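DMATS type aromatic prenyltransferase (Streptomyces coelicolor, PDB 6ZS0) probably catalyses transfer of a dimethylallyl group to C5 of the tryptophan indole ring, as a 5-dimethylallyltryptophan synthase of the ABBA-barrel fold. Local coordinates at residues L6-L17 against D60-L68; G147-A155 against Y188-G196. All coordinates share one frame; numbering follows the deposited sequence.

Contact 1. Residues L6-L17 against D60-L68; sequences LGSFTGGQLRRL and DHTPVEFSL
In the ABBA barrel, helices pack round the outside of a closed antiparallel sheet, and here helix 6-17 lies along strand 64-68, the two running almost parallel (4°) with their axes 10.1 Å apart. Phe66 fills the gap between them. With CG anti to the carbonyl carbon (chi1 -60°), its ring stands up from the strand and enters the helix surface between Thr10, Gln13, Leu14 and Leu17. Leu17 lays CD1 over one ring face, a CH-pi contact 3.8 Å from the centroid and 24° off the ring normal. The far rim points at the helix backbone: CZ of Phe66 lies 3.6 Å from Thr10 O, which is near the ring plane. Gln13 crosses the ring at about a right angle, CB 3.6 Å from Phe66 CE1, and its OE1 also sits at the ring edge. Cutting Phe66 back to an alanine removes the ring, which would probably leave Leu17 CD1 without the face it rests on and open a gap beneath the helix.

Toward the start of both segments, Thr10 turns its methyl CG2 to Val64 CG2 at 3.8 Å; its OG1 is taken up by Leu6 O at 2.8 Å, which leaves the methyl for the sheet and is why threonine suits the place. Leu6 and Pro63 meet tip to tip, CD2 to CD, at 4.1 Å. Across the seam the chemistry is thus apolar and aromatic, the Thr10 hydroxyl being bonded within its own helix and the Gln13 amide to Ser345 and Leu312, as suits a buried interface.

Contact 2. Residues G147-A155 against Y188-G196; sequences GVKVYLNPA and YPFLALDLG
Tyr151 lays one face of its ring over the methyl of Ala192, whose CB stands 4.1 Å from the ring centroid in a CH-pi contact. The two are a non-hydrogen-bonded pair of neighbouring antiparallel strands in the ABBA barrel, 147-152 and 191-195, and a residue as small as alanine leaves room for the ring to lean across. The same tyrosine turns an edge toward the face of Phe190, a T-shaped pair with centroids 5.8 Å apart and planes at 85°; Trp135 and Tyr206 also meet the Phe190 ring, extending the aromatic group over adjoining strands.

This face probably looks into the barrel, where prenyltransferases of this fold hold their substrates. Further along it, Lys149 crosses Asp194. Its chain starts anti to the backbone N (chi1 -167°) and bends at chi3, bringing NZ to 3.4 Å from Asp194 OD2, a long salt bridge; Arg202 and Lys204 also touch the aspartate, gathering positive charge round it.

The opposite side carries Val148, Val150, Leu152, Leu191, Leu193 and Leu195, branched aliphatics suited to a buried face: Leu191 and Leu193 pack on helix 162-175, Val148 and Leu195 on Phe111. Here Val150 CG2 meets Leu195 CD1 at 3.7 Å. Five backbone hydrogen bonds join the strands, among them Leu195 N to Val148 O.

Beyond the last pair Pro154, which has no N-H to offer, sets its ring against the carbonyl and CB of Tyr188, with CG 3.2 Å from Tyr188 O. Asn153 OD1 closes an Asx turn onto Ala155 N, and a water donates to both Asn153 OD1, at 2.8 Å, and Pro189 O.

How the contacts relate
Both contacts belong to the one closed sheet but engage it differently. Contact 1 joins an outer helix to the face of strand 64-70, which lies beside strand 338-344 where the barrel closes; contact 2 joins strands 147-152 and 191-195 edge to edge. Their centres lie 20 Å apart and they do not touch. Contact 1 is buried throughout and is held by packing, mostly of side chains, with no hydrogen bond between its segments, whereas contact 2 rests on a backbone ladder. Contact 2 also has two sides of unlike character: a buried aliphatic one, toward helix 162-175, and another bearing aromatics and charges, where Lys149, Tyr151, Phe190 and Asp194 are partly exposed.

Contact 1. Residues L6-L17 against D60-L68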
loop_
_atom_site.group_PDB
_atom_site.type_symbol
_atom_site.label_atom_id
_atom_site.label_comp_id
_atom_site.label_asym_id
_atom_site.label_seq_id
_atom_site.Cartn_x
_atom_site.Cartn_y
_atom_site.Cartn_z
ATOM N N LEU A 6 3.328 19.365 4.711
ATOM C CA LEU A 6 3.195 17.944 4.355
ATOM C C LEU A 6 4.581 17.383 4.082
ATOM O O LEU A 6 4.860 16.257 4.537
ATOM C CB LEU A 6 2.307 17.784 3.122
ATOM C CG LEU A 6 0.830 17.604 3.413
ATOM C CD1 LEU A 6 0.058 17.561 2.109
ATOM C CD2 LEU A 6 0.568 16.342 4.260
ATOM N N GLY A 7 5.435 18.124 3.355
ATOM C CA GLY A 7 6.796 17.657 3.029
ATOM C C GLY A 7 7.677 17.495 4.258
ATOM O O GLY A 7 8.354 16.466 4.378
ATOM N N SER A 8 7.701 18.470 5.167
ATOM C CA SER A 8 8.589 18.408 6.348
ATOM C C SER A 8 8.108 17.280 7.251
ATOM O O SER A 8 8.943 16.534 7.799
ATOM C CB SER A 8 8.687 19.720 7.072
ATOM O OG SER A 8 7.494 20.051 7.765
ATOM N N PHE A 9 6.798 17.128 7.412
ATOM C CA PHE A 9 6.220 16.163 8.362
ATOM C C PHE A 9 6.419 14.740 7.827
ATOM O O PHE A 9 6.945 13.876 8.563
ATOM C CB PHE A 9 4.747 16.476 8.623
ATOM C CG PHE A 9 4.091 15.514 9.575
ATOM C CD1 PHE A 9 3.435 14.388 9.109
ATOM C CD2 PHE A 9 4.115 15.743 10.939
ATOM C CE1 PHE A 9 2.816 13.506 9.989
ATOM C CE2 PHE A 9 3.489 14.864 11.811
ATOM C CZ PHE A 9 2.843 13.749 11.338
ATOM N N THR A 10 6.026 14.475 6.589
ATOM C CA THR A 10 6.130 13.100 6.005
ATOM C C THR A 10 7.600 12.780 5.760
ATOM O O THR A 10 7.967 11.611 5.863
ATOM C CB THR A 10 5.273 12.931 4.751
ATOM O OG1 THR A 10 5.735 13.777 3.687
ATOM C CG2 THR A 10 3.803 13.158 5.035
ATOM N N GLY A 11 8.400 13.791 5.496
ATOM C CA GLY A 11 9.861 13.638 5.313
ATOM C C GLY A 11 10.530 13.234 6.592
ATOM O O GLY A 11 11.387 12.325 6.562
ATOM N N GLY A 12 10.155 13.856 7.707
ATOM C CA GLY A 12 10.634 13.497 9.037
ATOM C C GLY A 12 10.281 12.059 9.339
ATOM O O GLY A 12 11.136 11.310 9.827
ATOM N N GLN A 13 9.056 11.646 9.005
ATOM C CA GLN A 13 8.615 10.254 9.214
ATOM C C GLN A 13 9.462 9.322 8.351
ATOM O O GLN A 13 9.862 8.284 8.846
ATOM C CB GLN A 13 7.124 10.115 8.920
ATOM C CG GLN A 13 6.250 10.782 9.974
ATOM C CD GLN A 13 4.788 10.711 9.640
ATOM O OE1 GLN A 13 4.385 10.888 8.487
ATOM N NE2 GLN A 13 3.994 10.350 10.642
ATOM N N LEU A 14 9.697 9.665 7.084
ATOM C CA LEU A 14 10.477 8.800 6.172
ATOM C C LEU A 14 11.876 8.613 6.771
ATOM O O LEU A 14 12.365 7.482 6.797
ATOM C CB LEU A 14 10.515 9.408 4.770
ATOM C CG LEU A 14 11.263 8.573 3.720
ATOM C CD1 LEU A 14 10.701 8.822 2.324
ATOM C CD2 LEU A 14 12.763 8.841 3.757
ATOM N N ARG A 15 12.480 9.686 7.254
ATOM C CA ARG A 15 13.856 9.654 7.791
ATOM C C ARG A 15 13.919 8.769 9.030
ATOM O O ARG A 15 14.865 7.929 9.115
ATOM C CB ARG A 15 14.333 11.063 8.109
ATOM C CG ARG A 15 14.604 11.912 6.882
ATOM C CD ARG A 15 14.970 13.319 7.320
ATOM N NE ARG A 15 15.057 14.201 6.160
ATOM C CZ ARG A 15 16.127 14.334 5.381
ATOM N NH1 ARG A 15 16.100 15.171 4.350
ATOM N NH2 ARG A 15 17.222 13.650 5.643
ATOM N N ARG A 16 12.997 8.956 9.967
ATOM C CA ARG A 16 13.020 8.212 11.249
ATOM C C ARG A 16 12.698 6.747 10.979
ATOM O O ARG A 16 13.384 5.874 11.527
ATOM C CB ARG A 16 12.093 8.845 12.282
ATOM C CG ARG A 16 12.510 10.253 12.691
ATOM C CD ARG A 16 11.662 10.786 13.822
ATOM N NE ARG A 16 10.234 10.745 13.505
ATOM C CZ ARG A 16 9.551 11.733 12.946
ATOM N NH1 ARG A 16 10.143 12.870 12.647
ATOM N NH2 ARG A 16 8.259 11.582 12.704
ATOM N N LEU A 17 11.702 6.464 10.145
ATOM C CA LEU A 17 11.347 5.075 9.798
ATOM C C LEU A 17 12.488 4.429 9.015
ATOM O O LEU A 17 12.783 3.276 9.292
ATOM C CB LEU A 17 10.057 5.053 8.975
ATOM C CG LEU A 17 8.761 5.236 9.732
ATOM C CD1 LEU A 17 7.625 5.437 8.733
ATOM C CD2 LEU A 17 8.482 4.045 10.649
ATOM N N ASP A 60 -7.290 9.863 6.857
ATOM C CA ASP A 60 -7.293 11.314 7.183
ATOM C C ASP A 60 -6.843 12.151 5.975
ATOM O O ASP A 60 -6.655 13.360 6.156
ATOM C CB ASP A 60 -6.481 11.627 8.429
ATOM C CG ASP A 60 -4.974 11.619 8.246
ATOM O OD1 ASP A 60 -4.504 11.154 7.185
ATOM O OD2 ASP A 60 -4.306 12.060 9.204
ATOM N N HIS A 61 -6.695 11.542 4.817
ATOM C CA HIS A 61 -6.413 12.223 3.528
ATOM C C HIS A 61 -4.965 12.694 3.488
ATOM O O HIS A 61 -4.674 13.574 2.648
ATOM C CB HIS A 61 -7.385 13.357 3.269
ATOM C CG HIS A 61 -8.798 12.916 3.419
ATOM N ND1 HIS A 61 -9.356 11.954 2.597
ATOM C CD2 HIS A 61 -9.739 13.225 4.338
ATOM C CE1 HIS A 61 -10.627 11.773 2.972
ATOM N NE2 HIS A 61 -10.876 12.527 4.008
ATOM N N THR A 62 -4.071 12.134 4.303
ATOM C CA THR A 62 -2.622 12.337 4.053
ATOM C C THR A 62 -2.257 11.599 2.769
ATOM O O THR A 62 -2.565 10.422 2.629
ATOM C CB THR A 62 -1.752 11.854 5.209
ATOM O OG1 THR A 62 -2.183 12.431 6.443
ATOM C CG2 THR A 62 -0.300 12.210 4.975
ATOM N N PRO A 63 -1.594 12.230 1.762
ATOM C CA PRO A 63 -1.304 11.524 0.518
ATOM C C PRO A 63 -0.009 10.726 0.526
ATOM O O PRO A 63 0.652 10.602 -0.505
ATOM C CB PRO A 63 -1.218 12.683 -0.473
ATOM C CG PRO A 63 -0.602 13.790 0.339
ATOM C CD PRO A 63 -1.260 13.666 1.701
ATOM N N VAL A 64 0.342 10.200 1.704
ATOM C CA VAL A 64 1.533 9.377 1.954
ATOM C C VAL A 64 1.127 8.293 2.938
ATOM O O VAL A 64 0.377 8.616 3.871
ATOM C CB VAL A 64 2.687 10.195 2.533
ATOM C CG1 VAL A 64 3.936 9.354 2.692
ATOM C CG2 VAL A 64 3.001 11.432 1.690
ATOM N N GLU A 65 1.639 7.094 2.716
ATOM C CA GLU A 65 1.500 5.970 3.660
ATOM C C GLU A 65 2.804 5.207 3.635
ATOM O O GLU A 65 3.488 5.245 2.637
ATOM C CB GLU A 65 0.338 5.059 3.265
ATOM C CG GLU A 65 0.144 3.880 4.219
ATOM C CD GLU A 65 -0.948 2.914 3.784
ATOM O OE1 GLU A 65 -0.731 2.199 2.779
ATOM O OE2 GLU A 65 -2.021 2.894 4.451
ATOM N N PHE A 66 3.180 4.614 4.747
ATOM C CA PHE A 66 4.424 3.825 4.819
ATOM C C PHE A 66 4.085 2.359 5.007
ATOM O O PHE A 66 2.958 2.018 5.417
ATOM C CB PHE A 66 5.307 4.286 5.965
ATOM C CG PHE A 66 5.720 5.729 5.831
ATOM C CD1 PHE A 66 5.075 6.724 6.553
ATOM C CD2 PHE A 66 6.724 6.088 4.946
ATOM C CE1 PHE A 66 5.457 8.054 6.431
ATOM C CE2 PHE A 66 7.097 7.418 4.816
ATOM C CZ PHE A 66 6.477 8.397 5.570
ATOM N N SER A 67 5.025 1.505 4.673
ATOM C CA SER A 67 4.914 0.079 5.042
ATOM C C SER A 67 6.288 -0.473 5.391
ATOM O O SER A 67 7.288 -0.013 4.830
ATOM C CB SER A 67 4.212 -0.718 3.973
ATOM O OG SER A 67 4.956 -0.812 2.765
ATOM N N LEU A 68 6.294 -1.472 6.265
ATOM C CA LEU A 68 7.483 -2.300 6.553
ATOM C C LEU A 68 7.115 -3.743 6.302
ATOM O O LEU A 68 6.126 -4.221 6.907
ATOM C CB LEU A 68 7.926 -2.105 7.995
ATOM C CG LEU A 68 8.546 -0.751 8.308
ATOM C CD1 LEU A 68 8.844 -0.617 9.787
ATOM C CD2 LEU A 68 9.805 -0.523 7.499
#

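Contact 2. Residues G147-A155 against Y188-G196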
loop_
_atom_site.group_PDB
_atom_site.type_symbol
_atom_site.label_atom_id
_atom_site.label_comp_id
_atom_site.label_asym_id
_atom_site.label_seq_id
_atom_site.Cartn_x
_atom_site.Cartn_y
_atom_site.Cartn_z
ATOM N N GLY A 147 12.813 0.466 -5.877
ATOM C CA GLY A 147 11.833 -0.255 -6.698
ATOM C C GLY A 147 10.646 0.661 -6.888
ATOM O O GLY A 147 10.339 1.394 -5.937
ATOM N N VAL A 148 10.064 0.681 -8.071
ATOM C CA VAL A 148 8.901 1.553 -8.380
ATOM C C VAL A 148 7.700 0.682 -8.749
ATOM O O VAL A 148 7.812 -0.159 -9.632
ATOM C CB VAL A 148 9.248 2.559 -9.481
ATOM C CG1 VAL A 148 8.048 3.384 -9.905
ATOM C CG2 VAL A 148 10.396 3.463 -9.049
ATOM N N LYS A 149 6.573 0.910 -8.087
ATOM C CA LYS A 149 5.306 0.219 -8.343
ATOM C C LYS A 149 4.273 1.306 -8.627
ATOM O O LYS A 149 4.270 2.276 -7.867
ATOM C CB LYS A 149 4.913 -0.582 -7.107
ATOM C CG LYS A 149 3.794 -1.589 -7.295
ATOM C CD LYS A 149 3.691 -2.555 -6.131
ATOM C CE LYS A 149 5.038 -2.925 -5.555
ATOM N NZ LYS A 149 4.962 -4.137 -4.703
ATOM N N VAL A 150 3.484 1.153 -9.674
ATOM C CA VAL A 150 2.396 2.090 -10.018
ATOM C C VAL A 150 1.056 1.407 -9.815
ATOM O O VAL A 150 0.893 0.304 -10.312
ATOM C CB VAL A 150 2.575 2.582 -11.462
ATOM C CG1 VAL A 150 1.490 3.535 -11.869
ATOM C CG2 VAL A 150 3.938 3.229 -11.595
ATOM N N TYR A 151 0.124 2.104 -9.141
ATOM C CA TYR A 151 -1.257 1.659 -8.844
ATOM C C TYR A 151 -2.223 2.462 -9.697
ATOM O O TYR A 151 -2.158 3.683 -9.678
ATOM C CB TYR A 151 -1.570 1.860 -7.372
ATOM C CG TYR A 151 -0.837 0.937 -6.445
ATOM C CD1 TYR A 151 0.463 1.204 -6.074
ATOM C CD2 TYR A 151 -1.449 -0.199 -5.947
ATOM C CE1 TYR A 151 1.146 0.352 -5.214
ATOM C CE2 TYR A 151 -0.774 -1.061 -5.100
ATOM C CZ TYR A 151 0.523 -0.786 -4.744
ATOM O OH TYR A 151 1.187 -1.610 -3.874
ATOM N N LEU A 152 -3.054 1.746 -10.436
ATOM C CA LEU A 152 -4.072 2.323 -11.334
ATOM C C LEU A 152 -5.452 1.812 -10.931
ATOM O O LEU A 152 -5.529 0.851 -10.126
ATOM C CB LEU A 152 -3.721 1.941 -12.765
ATOM C CG LEU A 152 -2.319 2.308 -13.230
ATOM C CD1 LEU A 152 -2.004 1.622 -14.531
ATOM C CD2 LEU A 152 -2.211 3.815 -13.376
ATOM N N ASN A 153 -6.493 2.450 -11.447
ATOM C CA ASN A 153 -7.910 2.289 -10.999
ATOM C C ASN A 153 -8.745 1.553 -12.040
ATOM O O ASN A 153 -9.155 2.159 -13.029
ATOM C CB ASN A 153 -8.523 3.663 -10.759
ATOM C CG ASN A 153 -9.962 3.599 -10.304
ATOM O OD1 ASN A 153 -10.475 2.533 -9.974
ATOM N ND2 ASN A 153 -10.614 4.745 -10.296
ATOM N N PRO A 154 -9.012 0.240 -11.877
ATOM C CA PRO A 154 -9.861 -0.485 -12.821
ATOM C C PRO A 154 -11.279 0.102 -12.960
ATOM O O PRO A 154 -11.929 -0.200 -13.989
ATOM C CB PRO A 154 -9.887 -1.893 -12.218
ATOM C CG PRO A 154 -8.583 -1.996 -11.495
ATOM C CD PRO A 154 -8.447 -0.645 -10.844
ATOM N N ALA A 155 -11.772 0.850 -11.962
ATOM C CA ALA A 155 -13.127 1.450 -11.933
ATOM C C ALA A 155 -13.119 2.865 -12.509
ATOM O O ALA A 155 -14.132 3.580 -12.312
ATOM C CB ALA A 155 -13.685 1.451 -10.537
ATOM N N TYR A 188 -12.583 -4.722 -8.019
ATOM C CA TYR A 188 -11.178 -4.724 -8.481
ATOM C C TYR A 188 -10.605 -3.362 -8.145
ATOM O O TYR A 188 -10.582 -2.468 -9.000
ATOM C CB TYR A 188 -11.116 -5.021 -9.987
ATOM C CG TYR A 188 -11.760 -6.318 -10.355
ATOM C CD1 TYR A 188 -11.066 -7.512 -10.248
ATOM C CD2 TYR A 188 -13.084 -6.359 -10.730
ATOM C CE1 TYR A 188 -11.674 -8.725 -10.525
ATOM C CE2 TYR A 188 -13.709 -7.556 -11.024
ATOM C CZ TYR A 188 -13.006 -8.742 -10.914
ATOM O OH TYR A 188 -13.617 -9.936 -11.195
ATOM N N PRO A 189 -10.184 -3.125 -6.890
ATOM C CA PRO A 189 -9.821 -1.762 -6.476
ATOM C C PRO A 189 -8.538 -1.232 -7.127
ATOM O O PRO A 189 -8.441 -0.034 -7.273
ATOM C CB PRO A 189 -9.703 -1.809 -4.956
ATOM C CG PRO A 189 -9.531 -3.275 -4.621
ATOM C CD PRO A 189 -10.169 -4.076 -5.754
ATOM N N PHE A 190 -7.604 -2.089 -7.515
ATOM C CA PHE A 190 -6.312 -1.649 -8.089
ATOM C C PHE A 190 -5.816 -2.653 -9.096
ATOM O O PHE A 190 -6.030 -3.874 -8.898
ATOM C CB PHE A 190 -5.216 -1.542 -7.026
ATOM C CG PHE A 190 -5.583 -0.699 -5.838
ATOM C CD1 PHE A 190 -5.535 0.675 -5.909
ATOM C CD2 PHE A 190 -5.917 -1.277 -4.623
ATOM C CE1 PHE A 190 -5.874 1.455 -4.821
ATOM C CE2 PHE A 190 -6.268 -0.497 -3.531
ATOM C CZ PHE A 190 -6.251 0.875 -3.634
ATOM N N LEU A 191 -5.156 -2.159 -10.142
ATOM C CA LEU A 191 -4.164 -2.945 -10.872
ATOM C C LEU A 191 -2.824 -2.245 -10.729
ATOM O O LEU A 191 -2.770 -0.988 -10.898
ATOM C CB LEU A 191 -4.576 -3.065 -12.330
ATOM C CG LEU A 191 -3.697 -3.979 -13.172
ATOM C CD1 LEU A 191 -4.566 -4.748 -14.151
ATOM C CD2 LEU A 191 -2.627 -3.193 -13.895
ATOM N N ALA A 192 -1.789 -2.994 -10.401
ATOM C CA ALA A 192 -0.464 -2.413 -10.157
ATOM C C ALA A 192 0.597 -3.073 -11.055
ATOM O O ALA A 192 0.455 -4.240 -11.433
ATOM C CB ALA A 192 -0.109 -2.516 -8.718
ATOM N N LEU A 193 1.595 -2.295 -11.405
ATOM C CA LEU A 193 2.780 -2.764 -12.172
ATOM C C LEU A 193 4.028 -2.491 -11.356
ATOM O O LEU A 193 4.219 -1.376 -10.958
ATOM C CB LEU A 193 2.868 -2.022 -13.509
ATOM C CG LEU A 193 1.838 -2.396 -14.556
ATOM C CD1 LEU A 193 2.067 -1.572 -15.828
ATOM C CD2 LEU A 193 1.920 -3.888 -14.867
ATOM N N ASP A 194 4.874 -3.497 -11.184
ATOM C CA ASP A 194 6.226 -3.344 -10.609
ATOM C C ASP A 194 7.177 -2.957 -11.748
ATOM O O ASP A 194 7.329 -3.778 -12.627
ATOM C CB ASP A 194 6.670 -4.651 -9.957
ATOM C CG ASP A 194 6.760 -4.572 -8.461
ATOM O OD1 ASP A 194 7.626 -3.816 -7.973
ATOM O OD2 ASP A 194 5.964 -5.246 -7.804
ATOM N N LEU A 195 7.721 -1.735 -11.755
ATOM C CA LEU A 195 8.627 -1.224 -12.839
ATOM C C LEU A 195 10.102 -1.243 -12.390
ATOM O O LEU A 195 10.421 -0.829 -11.252
ATOM C CB LEU A 195 8.209 0.193 -13.238
ATOM C CG LEU A 195 6.740 0.391 -13.598
ATOM C CD1 LEU A 195 6.465 1.853 -13.888
ATOM C CD2 LEU A 195 6.344 -0.472 -14.775
ATOM N N GLY A 196 10.982 -1.698 -13.271
ATOM C CA GLY A 196 12.433 -1.764 -13.018
ATOM C C GLY A 196 13.193 -1.903 -14.317
ATOM O O GLY A 196 12.694 -1.432 -15.354
HETATM O O HOH W 1 10.254 -2.276 -8.778
HETATM O O HOH W 2 -10.564 1.585 -7.385
#